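Local coordinates for Lmo0794 protein (PDB 3EW7), which is of unknown function but probably binds NAD or NADP through a Rossmann-type fold and may act as an oxidoreductase, at residues V89-V94 with Q145-W150; S82-I87 with L138-S143; H25-I30 with K42-L47; R32-I37 with I46-I51; R97-G102 with L195-R200. The protein carries 3 engineered substitutions. One frame throughout, in Å; residues are numbered along the deposited sequence.

Interaction 1: V89-V94 with Q145-W150; sequences VLNGTV and QAEFSW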
# COMPACT_ATOMS: atom_id res chain seq x y z
N VAL A 89 8.71 4.56 12.10
CA VAL A 89 8.19 3.45 12.88
C VAL A 89 8.81 2.14 12.43
O VAL A 89 9.06 1.24 13.24
CB VAL A 89 6.66 3.39 12.75
CG1 VAL A 89 6.15 2.01 13.11
CG2 VAL A 89 6.03 4.43 13.65
N LEU A 90 9.08 2.03 11.13
CA LEU A 90 9.64 0.81 10.56
C LEU A 90 11.17 0.72 10.59
O LEU A 90 11.74 -0.34 10.33
CB LEU A 90 9.18 0.65 9.11
CG LEU A 90 8.20 -0.45 8.72
CD1 LEU A 90 7.87 -1.32 9.91
CD2 LEU A 90 6.94 0.17 8.15
N ASN A 91 11.83 1.84 10.90
CA ASN A 91 13.28 1.88 10.90
C ASN A 91 14.00 0.78 11.69
O ASN A 91 13.52 0.34 12.73
CB ASN A 91 13.76 3.23 11.41
CG ASN A 91 15.24 3.42 11.19
OD1 ASN A 91 15.69 3.60 10.06
ND2 ASN A 91 16.02 3.37 12.28
N GLY A 92 15.17 0.36 11.19
CA GLY A 92 15.97 -0.68 11.82
C GLY A 92 15.21 -1.99 11.86
O GLY A 92 15.26 -2.74 12.84
N THR A 93 14.56 -2.30 10.74
CA THR A 93 13.74 -3.49 10.65
C THR A 93 13.69 -4.19 9.29
O THR A 93 14.05 -3.62 8.26
CB THR A 93 12.31 -3.08 11.04
OG1 THR A 93 12.01 -3.57 12.35
CG2 THR A 93 11.30 -3.55 10.02
N VAL A 94 13.25 -5.44 9.30
CA VAL A 94 13.04 -6.20 8.06
C VAL A 94 11.68 -6.91 8.30
O VAL A 94 11.19 -7.62 7.42
CB VAL A 94 14.18 -7.24 7.79
CG1 VAL A 94 14.24 -8.29 8.89
CG2 VAL A 94 13.95 -7.89 6.41
N GLN A 145 17.45 4.10 2.45
CA GLN A 145 17.65 3.01 1.49
C GLN A 145 17.75 1.63 2.12
O GLN A 145 16.97 0.73 1.79
CB GLN A 145 18.93 3.25 0.69
CG GLN A 145 18.73 3.97 -0.60
CD GLN A 145 17.96 3.14 -1.60
OE1 GLN A 145 17.29 3.68 -2.50
NE2 GLN A 145 18.05 1.82 -1.47
N ALA A 146 18.72 1.48 3.01
CA ALA A 146 18.97 0.19 3.63
C ALA A 146 18.50 0.02 5.06
O ALA A 146 18.74 -1.02 5.66
CB ALA A 146 20.47 -0.11 3.54
N GLU A 147 17.82 1.02 5.61
CA GLU A 147 17.37 0.93 6.99
C GLU A 147 16.14 0.05 7.28
O GLU A 147 15.84 -0.24 8.43
CB GLU A 147 17.20 2.34 7.56
CG GLU A 147 18.54 3.04 7.77
CD GLU A 147 18.42 4.55 7.96
OE1 GLU A 147 17.72 4.98 8.91
OE2 GLU A 147 19.03 5.31 7.18
N PHE A 148 15.43 -0.35 6.23
CA PHE A 148 14.29 -1.24 6.41
C PHE A 148 13.84 -1.84 5.10
O PHE A 148 14.37 -1.51 4.04
CB PHE A 148 13.11 -0.56 7.12
CG PHE A 148 12.34 0.39 6.26
CD1 PHE A 148 10.99 0.17 6.02
CD2 PHE A 148 12.94 1.53 5.73
CE1 PHE A 148 10.23 1.08 5.27
CE2 PHE A 148 12.20 2.44 4.99
CZ PHE A 148 10.84 2.21 4.76
N SER A 149 12.87 -2.73 5.17
CA SER A 149 12.38 -3.40 3.98
C SER A 149 11.21 -2.68 3.30
O SER A 149 10.11 -2.61 3.85
CB SER A 149 11.99 -4.83 4.33
OG SER A 149 11.75 -5.56 3.15
N TRP A 150 11.45 -2.15 2.10
CA TRP A 150 10.40 -1.43 1.38
C TRP A 150 10.45 -1.63 -0.13
O TRP A 150 11.46 -2.07 -0.69
CB TRP A 150 10.52 0.06 1.66
CG TRP A 150 11.79 0.63 1.13
CD1 TRP A 150 13.01 0.59 1.72
CD2 TRP A 150 11.98 1.26 -0.14
NE1 TRP A 150 13.96 1.16 0.90
CE2 TRP A 150 13.35 1.58 -0.25
CE3 TRP A 150 11.13 1.59 -1.20
CZ2 TRP A 150 13.89 2.21 -1.38
CZ3 TRP A 150 11.66 2.22 -2.32
CH2 TRP A 150 13.03 2.52 -2.40
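F148 makes the main side-chain contact between the two segments. Its CB lies against two backbone carbonyls of the facing segment, 3.5 Å from L90 O and 3.4 Å from T93 O. From there the first torsion (chi1 75°) sets CG between its own backbone N and carbonyl carbon, which swings the ring inward past the last turn of helix 79-90. On the ring, CD1 comes to 3.6 Å from L90 CB, and CE1 is a little farther from the same carbon; the two side chains cross at about a right angle. CZ, the tip, goes deeper and packs on I87 and L141. W150 lies over one face, its CD1 offset toward the rim.

Residues 91-94 leave helix 79-90 and residues 145-149 follow helix 131-142; both lead into neighbouring parallel strands of the Rossmann sheet, 97-101 and 150-154. N91 leaves the helical conformation, and G92 follows with a positive phi. This turn brings two amides to one acceptor, E147 O, which takes weak hydrogen bonds from G92 N at 2.9 Å and from T93 N at 3.3 Å. A CA-H...O contact of 3.0 Å runs from F148 CA to T93 O. Within the second segment, W150 NE1 donates to Q145 O at 3.2 Å (160° at the hydrogen), the oxygen lying near the indole plane.

Interaction 2: S82-I87 with L138-S143; sequences SLDHLI and LEHLKS. Engineered in segment 138-143: K142 (natural residue Arg).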
# COMPACT_ATOMS: atom_id res chain seq x y z
N SER A 82 2.46 10.92 5.89
CA SER A 82 2.09 9.63 6.47
C SER A 82 3.16 8.58 6.21
O SER A 82 3.40 7.71 7.05
CB SER A 82 0.75 9.16 5.90
OG SER A 82 0.77 9.19 4.48
N LEU A 83 3.79 8.64 5.05
CA LEU A 83 4.83 7.67 4.75
C LEU A 83 5.99 7.93 5.69
O LEU A 83 6.60 6.99 6.21
CB LEU A 83 5.29 7.80 3.29
CG LEU A 83 6.43 6.86 2.87
CD1 LEU A 83 6.09 5.41 3.25
CD2 LEU A 83 6.68 6.98 1.37
N ASP A 84 6.29 9.20 5.93
CA ASP A 84 7.39 9.53 6.83
C ASP A 84 7.15 8.85 8.17
O ASP A 84 8.08 8.29 8.75
CB ASP A 84 7.50 11.05 7.02
CG ASP A 84 8.20 11.74 5.84
OD1 ASP A 84 8.74 11.04 4.95
OD2 ASP A 84 8.22 12.98 5.81
N HIS A 85 5.90 8.87 8.64
CA HIS A 85 5.57 8.22 9.90
C HIS A 85 5.91 6.73 9.87
O HIS A 85 6.55 6.22 10.79
CB HIS A 85 4.09 8.39 10.22
CG HIS A 85 3.63 7.56 11.39
ND1 HIS A 85 4.06 7.79 12.68
CD2 HIS A 85 2.81 6.48 11.45
CE1 HIS A 85 3.52 6.88 13.49
NE2 HIS A 85 2.76 6.08 12.76
N LEU A 86 5.49 6.05 8.81
CA LEU A 86 5.76 4.62 8.68
C LEU A 86 7.25 4.35 8.61
O LEU A 86 7.74 3.36 9.17
CB LEU A 86 5.07 4.06 7.43
CG LEU A 86 3.53 4.06 7.48
CD1 LEU A 86 2.97 3.48 6.19
CD2 LEU A 86 3.06 3.24 8.67
N ILE A 87 7.98 5.23 7.93
CA ILE A 87 9.42 5.08 7.79
C ILE A 87 10.11 5.11 9.15
O ILE A 87 10.95 4.26 9.43
CB ILE A 87 10.01 6.19 6.88
CG1 ILE A 87 9.76 5.82 5.41
CG2 ILE A 87 11.51 6.39 7.16
CD1 ILE A 87 9.98 6.96 4.44
N LEU A 138 9.88 9.16 -2.52
CA LEU A 138 11.04 8.46 -3.05
C LEU A 138 12.37 9.04 -2.55
O LEU A 138 13.32 8.30 -2.29
CB LEU A 138 10.99 8.47 -4.59
CG LEU A 138 10.68 7.16 -5.32
CD1 LEU A 138 9.56 6.41 -4.63
CD2 LEU A 138 10.32 7.46 -6.78
N GLU A 139 12.44 10.36 -2.42
CA GLU A 139 13.65 11.01 -1.94
C GLU A 139 13.83 10.63 -0.49
O GLU A 139 14.96 10.40 -0.04
CB GLU A 139 13.53 12.53 -2.04
CG GLU A 139 13.93 13.12 -3.39
CD GLU A 139 13.21 14.44 -3.69
OE1 GLU A 139 12.98 15.23 -2.73
OE2 GLU A 139 12.88 14.70 -4.87
N HIS A 140 12.72 10.57 0.24
CA HIS A 140 12.73 10.22 1.66
C HIS A 140 13.03 8.75 1.84
O HIS A 140 13.69 8.36 2.80
CB HIS A 140 11.39 10.56 2.32
CG HIS A 140 11.19 12.03 2.55
ND1 HIS A 140 10.29 12.52 3.48
CD2 HIS A 140 11.76 13.11 1.98
CE1 HIS A 140 10.33 13.84 3.47
NE2 HIS A 140 11.21 14.22 2.57
N LEU A 141 12.52 7.93 0.93
CA LEU A 141 12.78 6.51 1.02
C LEU A 141 14.26 6.26 0.80
O LEU A 141 14.88 5.49 1.52
CB LEU A 141 11.95 5.76 -0.00
CG LEU A 141 10.50 5.56 0.45
CD1 LEU A 141 9.68 4.97 -0.68
CD2 LEU A 141 10.47 4.65 1.67
N LYS A 142 14.85 6.94 -0.18
CA LYS A 142 16.27 6.77 -0.46
C LYS A 142 17.15 7.21 0.71
O LYS A 142 18.30 6.78 0.82
CB LYS A 142 16.66 7.53 -1.73
CG LYS A 142 16.69 6.64 -2.96
CD LYS A 142 15.74 7.13 -4.05
CE LYS A 142 15.02 5.96 -4.71
NZ LYS A 142 14.34 6.32 -5.99
N SER A 143 16.62 8.05 1.58
CA SER A 143 17.39 8.52 2.73
C SER A 143 17.50 7.40 3.74
O SER A 143 18.33 7.45 4.65
CB SER A 143 16.70 9.72 3.37
OG SER A 143 16.54 10.75 2.41
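The imidazole of H140 and the carboxylate of D84 lie almost in one plane, 13° apart, and meet edge to edge. ND1 of H140 donates to OD1 of D84 over 2.6 Å, essentially straight at 178°, and the oxygen receives it on its syn lone pair, the side facing its partner oxygen. That second oxygen also lies along the ring's edge, with D84 OD2 3.3 Å from H140 CE1. Both residues place CG anti to their own carbonyl carbon, which sends the two groups into the gap between the helices. So close a carboxylate would probably favour a protonated, positively charged ring.

Within 82-87 and 138-142 the helices run in the same direction, their axes 13° apart and 10.5 Å from each other at closest. They belong to consecutive beta-alpha-beta units and pack side by side on one face of the Rossmann sheet. Beneath the polar pair, on the side facing the strands, the contact turns apolar. L83 and I87, one helical turn apart, both point at the second helix, and L141 spreads its two methyls between them: CD1 comes to 4.2 Å from L83 CD2, and CD2 to 3.6 Å from I87 CD1. L83 continues onto L98 of strand 97-101, while L141 rests on W150 and Y152. S143 OG turns back to E139 O at 2.9 Å.

Interaction 3: H25-I30 with K42-L47; sequences HEVTAI and KDINIL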
# COMPACT_ATOMS: atom_id res chain seq x y z
N HIS A 25 -4.42 -15.63 0.88
CA HIS A 25 -3.73 -15.03 2.02
C HIS A 25 -4.63 -14.50 3.13
O HIS A 25 -5.80 -14.23 2.90
CB HIS A 25 -2.85 -13.88 1.53
CG HIS A 25 -1.76 -14.31 0.61
ND1 HIS A 25 -1.85 -14.19 -0.76
CD2 HIS A 25 -0.57 -14.90 0.86
CE1 HIS A 25 -0.75 -14.68 -1.31
NE2 HIS A 25 0.04 -15.12 -0.35
N GLU A 26 -4.07 -14.38 4.34
CA GLU A 26 -4.82 -13.84 5.47
C GLU A 26 -4.69 -12.33 5.36
O GLU A 26 -3.65 -11.76 5.71
CB GLU A 26 -4.24 -14.30 6.80
CG GLU A 26 -4.35 -15.79 7.06
CD GLU A 26 -3.71 -16.19 8.39
OE1 GLU A 26 -3.48 -17.40 8.60
OE2 GLU A 26 -3.43 -15.28 9.21
N VAL A 27 -5.74 -11.69 4.87
CA VAL A 27 -5.75 -10.26 4.67
C VAL A 27 -6.31 -9.46 5.83
O VAL A 27 -7.34 -9.82 6.39
CB VAL A 27 -6.59 -9.91 3.41
CG1 VAL A 27 -6.76 -8.41 3.29
CG2 VAL A 27 -5.93 -10.48 2.18
N THR A 28 -5.62 -8.39 6.21
CA THR A 28 -6.09 -7.51 7.27
C THR A 28 -6.35 -6.15 6.65
O THR A 28 -5.47 -5.58 6.00
CB THR A 28 -5.07 -7.32 8.41
OG1 THR A 28 -5.03 -8.49 9.23
CG2 THR A 28 -5.46 -6.13 9.28
N ALA A 29 -7.57 -5.65 6.82
CA ALA A 29 -7.94 -4.35 6.28
C ALA A 29 -7.64 -3.32 7.36
O ALA A 29 -8.17 -3.38 8.46
CB ALA A 29 -9.41 -4.32 5.91
N ILE A 30 -6.75 -2.38 7.04
CA ILE A 30 -6.38 -1.32 7.96
C ILE A 30 -7.05 -0.06 7.44
O ILE A 30 -6.72 0.43 6.36
CB ILE A 30 -4.86 -1.17 7.99
CG1 ILE A 30 -4.23 -2.49 8.45
CG2 ILE A 30 -4.45 -0.04 8.93
CD1 ILE A 30 -2.73 -2.53 8.37
N LYS A 42 -16.83 -9.57 5.71
CA LYS A 42 -17.31 -10.25 6.91
C LYS A 42 -16.44 -11.47 7.26
O LYS A 42 -16.76 -12.21 8.18
CB LYS A 42 -18.76 -10.67 6.71
N ASP A 43 -15.35 -11.66 6.52
CA ASP A 43 -14.48 -12.81 6.77
C ASP A 43 -13.02 -12.44 7.00
O ASP A 43 -12.26 -13.23 7.56
CB ASP A 43 -14.58 -13.79 5.62
N ILE A 44 -12.63 -11.24 6.56
CA ILE A 44 -11.25 -10.79 6.69
C ILE A 44 -10.99 -9.98 7.96
O ILE A 44 -11.88 -9.31 8.48
CB ILE A 44 -10.83 -9.97 5.42
CG1 ILE A 44 -10.47 -8.52 5.78
CG2 ILE A 44 -11.96 -9.99 4.40
CD1 ILE A 44 -11.66 -7.63 6.04
N ASN A 45 -9.76 -10.06 8.47
CA ASN A 45 -9.37 -9.36 9.69
C ASN A 45 -9.41 -7.83 9.50
O ASN A 45 -9.10 -7.31 8.43
CB ASN A 45 -7.96 -9.78 10.08
CG ASN A 45 -7.73 -9.71 11.57
OD1 ASN A 45 -8.24 -8.82 12.25
ND2 ASN A 45 -6.95 -10.65 12.09
N ILE A 46 -9.80 -7.11 10.55
CA ILE A 46 -9.90 -5.65 10.48
C ILE A 46 -9.23 -4.92 11.64
O ILE A 46 -9.48 -5.21 12.80
CB ILE A 46 -11.38 -5.18 10.46
CG1 ILE A 46 -12.03 -5.50 9.12
CG2 ILE A 46 -11.45 -3.68 10.69
CD1 ILE A 46 -13.50 -5.13 9.06
N LEU A 47 -8.36 -3.97 11.31
CA LEU A 47 -7.71 -3.15 12.33
C LEU A 47 -8.15 -1.74 11.99
O LEU A 47 -7.73 -1.18 10.98
CB LEU A 47 -6.19 -3.24 12.23
CG LEU A 47 -5.47 -2.36 13.26
CD1 LEU A 47 -5.43 -3.06 14.59
CD2 LEU A 47 -4.07 -2.06 12.79
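N45 O is held twice. A29 N donates to it over 2.8 Å, nearly straight (165°) and in the carbonyl plane, and the CA-H of T28 approaches the same oxygen with T28 CA at 3.2 Å. The pattern repeats two residues on, where A29 O accepts from L47 N at 2.9 Å (167°), again in plane, with I46 CA alongside. At the start of the ladder the bond from N45 N to V27 O is weak, so the pairing tightens as the strands proceed.

This is the parallel register T28 to N45, A29 to I46 and I30 to L47, and it attaches strand 45-48, the outermost on its side of the sheet within the chain, to strand 26-31. With helix 35-40 between them the two strands form a beta-alpha-beta unit of the Rossmann fold. On the face away from that helix, T28 and N45 lie side by side and point the same way, T28 OG1 3.3 Å from N45 CB. The hydroxyl itself is hydrogen-bonded to Q62, while the methyl CG2 of T28, anti to its backbone N, turns toward L47 and comes to 4.2 Å from L47 CB. On the helix side, the small A29 leaves its CB to be met by I44, whose CD1 lies 4.0 Å away, and by I46. I37 of helix 35-40 packs onto A29, and V27 reaches L17 and A20 of helix 11-22.

Interaction 4: R32-I37 with I46-I51; sequences RNAGKI and ILQKDI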
# COMPACT_ATOMS: atom_id res chain seq x y z
N ARG A 32 -9.65 3.75 8.57
CA ARG A 32 -10.08 4.77 9.52
C ARG A 32 -11.46 4.43 10.07
O ARG A 32 -11.69 4.54 11.27
CB ARG A 32 -10.11 6.14 8.85
CG ARG A 32 -8.74 6.62 8.36
CD ARG A 32 -8.74 8.11 8.07
NE ARG A 32 -9.35 8.84 9.18
CZ ARG A 32 -10.52 9.46 9.10
NH1 ARG A 32 -11.19 9.46 7.96
NH2 ARG A 32 -11.04 10.05 10.17
N ASN A 33 -12.37 4.02 9.20
CA ASN A 33 -13.72 3.64 9.61
C ASN A 33 -14.04 2.27 9.06
O ASN A 33 -13.82 2.01 7.88
CB ASN A 33 -14.77 4.62 9.07
CG ASN A 33 -14.48 6.05 9.45
OD1 ASN A 33 -14.81 6.49 10.56
ND2 ASN A 33 -13.86 6.79 8.54
N ALA A 34 -14.56 1.40 9.91
CA ALA A 34 -14.92 0.06 9.47
C ALA A 34 -16.25 0.20 8.69
O ALA A 34 -16.89 -0.79 8.36
CB ALA A 34 -15.11 -0.85 10.69
N GLY A 35 -16.61 1.45 8.39
CA GLY A 35 -17.83 1.74 7.69
C GLY A 35 -18.14 1.02 6.38
O GLY A 35 -18.99 0.11 6.34
N LYS A 36 -17.46 1.42 5.31
CA LYS A 36 -17.64 0.81 3.99
C LYS A 36 -17.37 -0.69 4.03
O LYS A 36 -18.26 -1.51 3.75
CB LYS A 36 -16.72 1.50 2.97
N ILE A 37 -16.15 -1.05 4.39
CA ILE A 37 -15.66 -2.45 4.44
C ILE A 37 -16.43 -3.57 5.16
O ILE A 37 -16.56 -4.66 4.62
CB ILE A 37 -14.22 -2.52 5.02
CG1 ILE A 37 -13.63 -3.91 4.79
CG2 ILE A 37 -14.25 -2.28 6.53
CD1 ILE A 37 -12.80 -4.04 3.54
N ILE A 46 -9.80 -7.11 10.55
CA ILE A 46 -9.90 -5.65 10.48
C ILE A 46 -9.23 -4.92 11.64
O ILE A 46 -9.48 -5.21 12.80
CB ILE A 46 -11.38 -5.18 10.46
CG1 ILE A 46 -12.03 -5.50 9.12
CG2 ILE A 46 -11.45 -3.68 10.69
CD1 ILE A 46 -13.50 -5.13 9.06
N LEU A 47 -8.36 -3.97 11.31
CA LEU A 47 -7.71 -3.15 12.33
C LEU A 47 -8.15 -1.74 11.99
O LEU A 47 -7.73 -1.18 10.98
CB LEU A 47 -6.19 -3.24 12.23
CG LEU A 47 -5.47 -2.36 13.26
CD1 LEU A 47 -5.43 -3.06 14.59
CD2 LEU A 47 -4.07 -2.06 12.79
N GLN A 48 -9.03 -1.17 12.81
CA GLN A 48 -9.49 0.18 12.55
C GLN A 48 -8.51 1.17 13.14
O GLN A 48 -8.52 1.42 14.35
CB GLN A 48 -10.87 0.43 13.16
CG GLN A 48 -11.38 1.83 12.89
CD GLN A 48 -12.88 1.97 13.13
OE1 GLN A 48 -13.31 2.43 14.18
NE2 GLN A 48 -13.67 1.55 12.14
N LYS A 49 -7.66 1.72 12.29
CA LYS A 49 -6.65 2.67 12.75
C LYS A 49 -6.20 3.54 11.59
O LYS A 49 -5.97 3.05 10.49
CB LYS A 49 -5.46 1.90 13.33
CG LYS A 49 -5.03 2.35 14.71
CD LYS A 49 -4.31 1.21 15.42
CE LYS A 49 -3.98 1.53 16.88
NZ LYS A 49 -2.75 2.36 17.03
N ASP A 50 -6.08 4.84 11.83
CA ASP A 50 -5.61 5.70 10.76
C ASP A 50 -4.13 5.43 10.63
O ASP A 50 -3.49 5.03 11.60
CB ASP A 50 -5.84 7.17 11.10
CG ASP A 50 -5.19 8.11 10.09
OD1 ASP A 50 -5.55 8.05 8.88
OD2 ASP A 50 -4.31 8.89 10.51
N ILE A 51 -3.59 5.65 9.44
CA ILE A 51 -2.19 5.41 9.17
C ILE A 51 -1.26 6.10 10.16
O ILE A 51 -0.29 5.52 10.65
CB ILE A 51 -1.87 5.84 7.72
CG1 ILE A 51 -0.47 5.37 7.32
CG2 ILE A 51 -2.01 7.34 7.57
CD1 ILE A 51 -0.19 5.58 5.86
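I46 opens the second segment with a purely apolar touch. Its CD1 reaches toward I37 of helix 35-40 and meets CG2 tip to tip at 3.9 Å; I37 keeps CG1 anti to its backbone N, which leaves CG2 in the crowded position between N and carbonyl carbon, facing the strand. Q48 then points back to the loop. With CG anti to the backbone N (chi1 -179°) and the chain extended beyond it, the side chain runs past the carbonyl of R32, Q48 CG lying 3.2 Å from R32 O, and ends with its amide group against N33 and A34. K49 leads away from the loop, and its ammonium finds D53 O. D50 lies alongside R32, both side chains pointing the same way. D50 OD1 rests 3.3 Å from R32 CD and 3.9 Å from R32 NE, a long salt bridge that approaches the edge of the guanidinium, with the two charged planes 78° apart. The bend of the arginine at chi3 (48°) carries the group past the carboxylate. The other oxygen, D50 OD2, is taken by F52 N, the pairing that defines an Asx turn. I51 closes the segment by packing on S82 and L86 of helix 79-90. Such a pair of loops, following two adjacent parallel strands, is typical of the C-terminal edge of a Rossmann sheet, the edge along which related folds usually bind the dinucleotide.

Interaction 5: R97-G102 with L195-R200; sequences RLLVVG and LDEIER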
# COMPACT_ATOMS: atom_id res chain seq x y z
N ARG A 97 7.25 -6.12 5.19
CA ARG A 97 7.83 -5.48 4.03
C ARG A 97 6.86 -4.32 3.78
O ARG A 97 5.65 -4.52 3.88
CB ARG A 97 7.81 -6.45 2.85
CG ARG A 97 8.60 -5.99 1.66
CD ARG A 97 8.63 -7.07 0.63
NE ARG A 97 8.92 -6.49 -0.66
CZ ARG A 97 8.59 -7.08 -1.80
NH1 ARG A 97 7.96 -8.25 -1.77
NH2 ARG A 97 8.86 -6.48 -2.96
N LEU A 98 7.37 -3.12 3.50
CA LEU A 98 6.44 -2.04 3.25
C LEU A 98 6.35 -1.84 1.75
O LEU A 98 7.32 -1.44 1.12
CB LEU A 98 6.90 -0.73 3.90
CG LEU A 98 5.90 0.41 3.71
CD1 LEU A 98 4.59 0.11 4.44
CD2 LEU A 98 6.49 1.70 4.21
N LEU A 99 5.18 -2.15 1.19
CA LEU A 99 4.95 -2.01 -0.24
C LEU A 99 4.13 -0.72 -0.45
O LEU A 99 2.97 -0.64 -0.04
CB LEU A 99 4.16 -3.22 -0.75
CG LEU A 99 4.10 -3.59 -2.24
CD1 LEU A 99 4.28 -2.36 -3.12
CD2 LEU A 99 5.20 -4.58 -2.54
N VAL A 100 4.73 0.27 -1.09
CA VAL A 100 4.05 1.54 -1.33
C VAL A 100 3.49 1.58 -2.75
O VAL A 100 4.22 1.42 -3.72
CB VAL A 100 5.01 2.72 -1.12
CG1 VAL A 100 4.23 4.00 -0.90
CG2 VAL A 100 5.91 2.44 0.07
N VAL A 101 2.18 1.82 -2.87
CA VAL A 101 1.51 1.86 -4.16
C VAL A 101 1.24 3.25 -4.73
O VAL A 101 0.54 4.04 -4.11
CB VAL A 101 0.17 1.12 -4.06
CG1 VAL A 101 -0.50 1.08 -5.41
CG2 VAL A 101 0.39 -0.28 -3.52
N GLY A 102 1.79 3.55 -5.91
CA GLY A 102 1.57 4.85 -6.53
C GLY A 102 0.64 4.76 -7.74
O GLY A 102 0.02 3.73 -7.95
N LEU A 195 0.49 -8.20 -6.21
CA LEU A 195 0.58 -9.47 -5.53
C LEU A 195 1.66 -10.41 -6.08
O LEU A 195 2.10 -11.32 -5.37
CB LEU A 195 -0.77 -10.16 -5.51
CG LEU A 195 -1.35 -9.87 -4.14
CD1 LEU A 195 -2.36 -8.74 -4.22
CD2 LEU A 195 -1.97 -11.13 -3.59
N ASP A 196 2.08 -10.21 -7.33
CA ASP A 196 3.14 -11.03 -7.90
C ASP A 196 4.44 -10.68 -7.16
O ASP A 196 5.17 -11.56 -6.70
CB ASP A 196 3.32 -10.75 -9.40
CG ASP A 196 2.35 -11.53 -10.26
OD1 ASP A 196 1.87 -12.58 -9.78
OD2 ASP A 196 2.07 -11.09 -11.40
N GLU A 197 4.69 -9.37 -7.07
CA GLU A 197 5.86 -8.83 -6.42
C GLU A 197 5.92 -9.26 -4.91
O GLU A 197 7.01 -9.40 -4.36
CB GLU A 197 5.87 -7.30 -6.53
CG GLU A 197 7.08 -6.66 -5.91
CD GLU A 197 8.37 -7.29 -6.39
OE1 GLU A 197 8.40 -7.83 -7.52
OE2 GLU A 197 9.37 -7.23 -5.64
N ILE A 198 4.76 -9.50 -4.29
CA ILE A 198 4.67 -9.90 -2.89
C ILE A 198 5.04 -11.38 -2.71
O ILE A 198 5.75 -11.77 -1.74
CB ILE A 198 3.26 -9.67 -2.37
CG1 ILE A 198 2.98 -8.19 -2.18
CG2 ILE A 198 3.04 -10.42 -1.10
CD1 ILE A 198 1.61 -7.84 -1.67
N GLU A 199 4.59 -12.21 -3.64
CA GLU A 199 4.86 -13.65 -3.63
C GLU A 199 6.25 -14.02 -4.21
O GLU A 199 6.93 -14.97 -3.75
CB GLU A 199 3.73 -14.33 -4.44
CG GLU A 199 2.28 -14.14 -3.91
CD GLU A 199 1.22 -14.96 -4.68
OE1 GLU A 199 1.26 -15.05 -5.92
OE2 GLU A 199 0.30 -15.50 -4.04
N ARG A 200 6.68 -13.25 -5.19
CA ARG A 200 7.97 -13.49 -5.81
C ARG A 200 8.74 -12.19 -5.99
O ARG A 200 8.90 -11.68 -7.10
CB ARG A 200 7.78 -14.21 -7.15
CG ARG A 200 7.34 -15.67 -7.03
CD ARG A 200 6.59 -16.15 -8.27
NE ARG A 200 5.22 -16.52 -7.92
CZ ARG A 200 4.15 -15.75 -8.11
NH1 ARG A 200 4.27 -14.55 -8.66
NH2 ARG A 200 2.95 -16.18 -7.74
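R97 grips E197 end-on with two nitrogens, one on a backbone atom and one on the carboxylate. NH1 of R97 donates to E197 O at 3.0 Å, almost straight (173°), the oxygen lying in the guanidinium plane although the nitrogen sits above the plane of the carbonyl. NH2 of R97 reaches E197 OE2 at 2.8 Å in a more bent bond that is also a salt bridge, and it uses the anti lone pair of that oxygen. Guanidinium and carboxylate are turned 81° against each other. The arginine is extended from CG to NE, so it spans the gap from strand to helix, while the glutamate bends at chi2 and folds its carboxylate round to the tip.

L99 accompanies the pair: its CD2 lies over one face of the guanidinium, toward the rim, and 4.3 Å from I198 CG1. In the next shell, E197 OE2 also accepts from the backbone N of N202 and of H203, and R97 NH2 is bonded to T151 OG1, so the buried charges are compensated. E197 O belongs to the last turn of its helix, where a positive group would probably be favoured. Around that end, R200 pairs with D196 weakly and with E199 firmly, and R23 binds both acids.

Strand 97-101 lies between 64-67 and 150-154 in the sheet. The end of helix 187-199, residues 195-199, runs nearly antiparallel to it at 163°, the axes 10.8 Å apart at closest, beside helix 11-22, while L98 turns to the opposite face and helix 79-90.

Interactions 2 and 5 are the buried contacts: interaction 2 joins two helices on one face of the sheet, and interaction 5 sets a helix against strand 97-101 on the opposite face; in both, a polar pair accompanies leucine and isoleucine packing. Interaction 1, partly buried, continues interaction 2 at the end of helix 79-90, where F148 and W150 touch I87 and L141, and it joins interaction 5 through the probable backbone bond S149 O to L98 N. Interactions 3 and 4 share I46 and L47 within one beta-alpha-beta unit: regular backbone bonding in the partly buried interaction 3 gives way to a loosely held surface contact in interaction 4, which touches interaction 2 through I51.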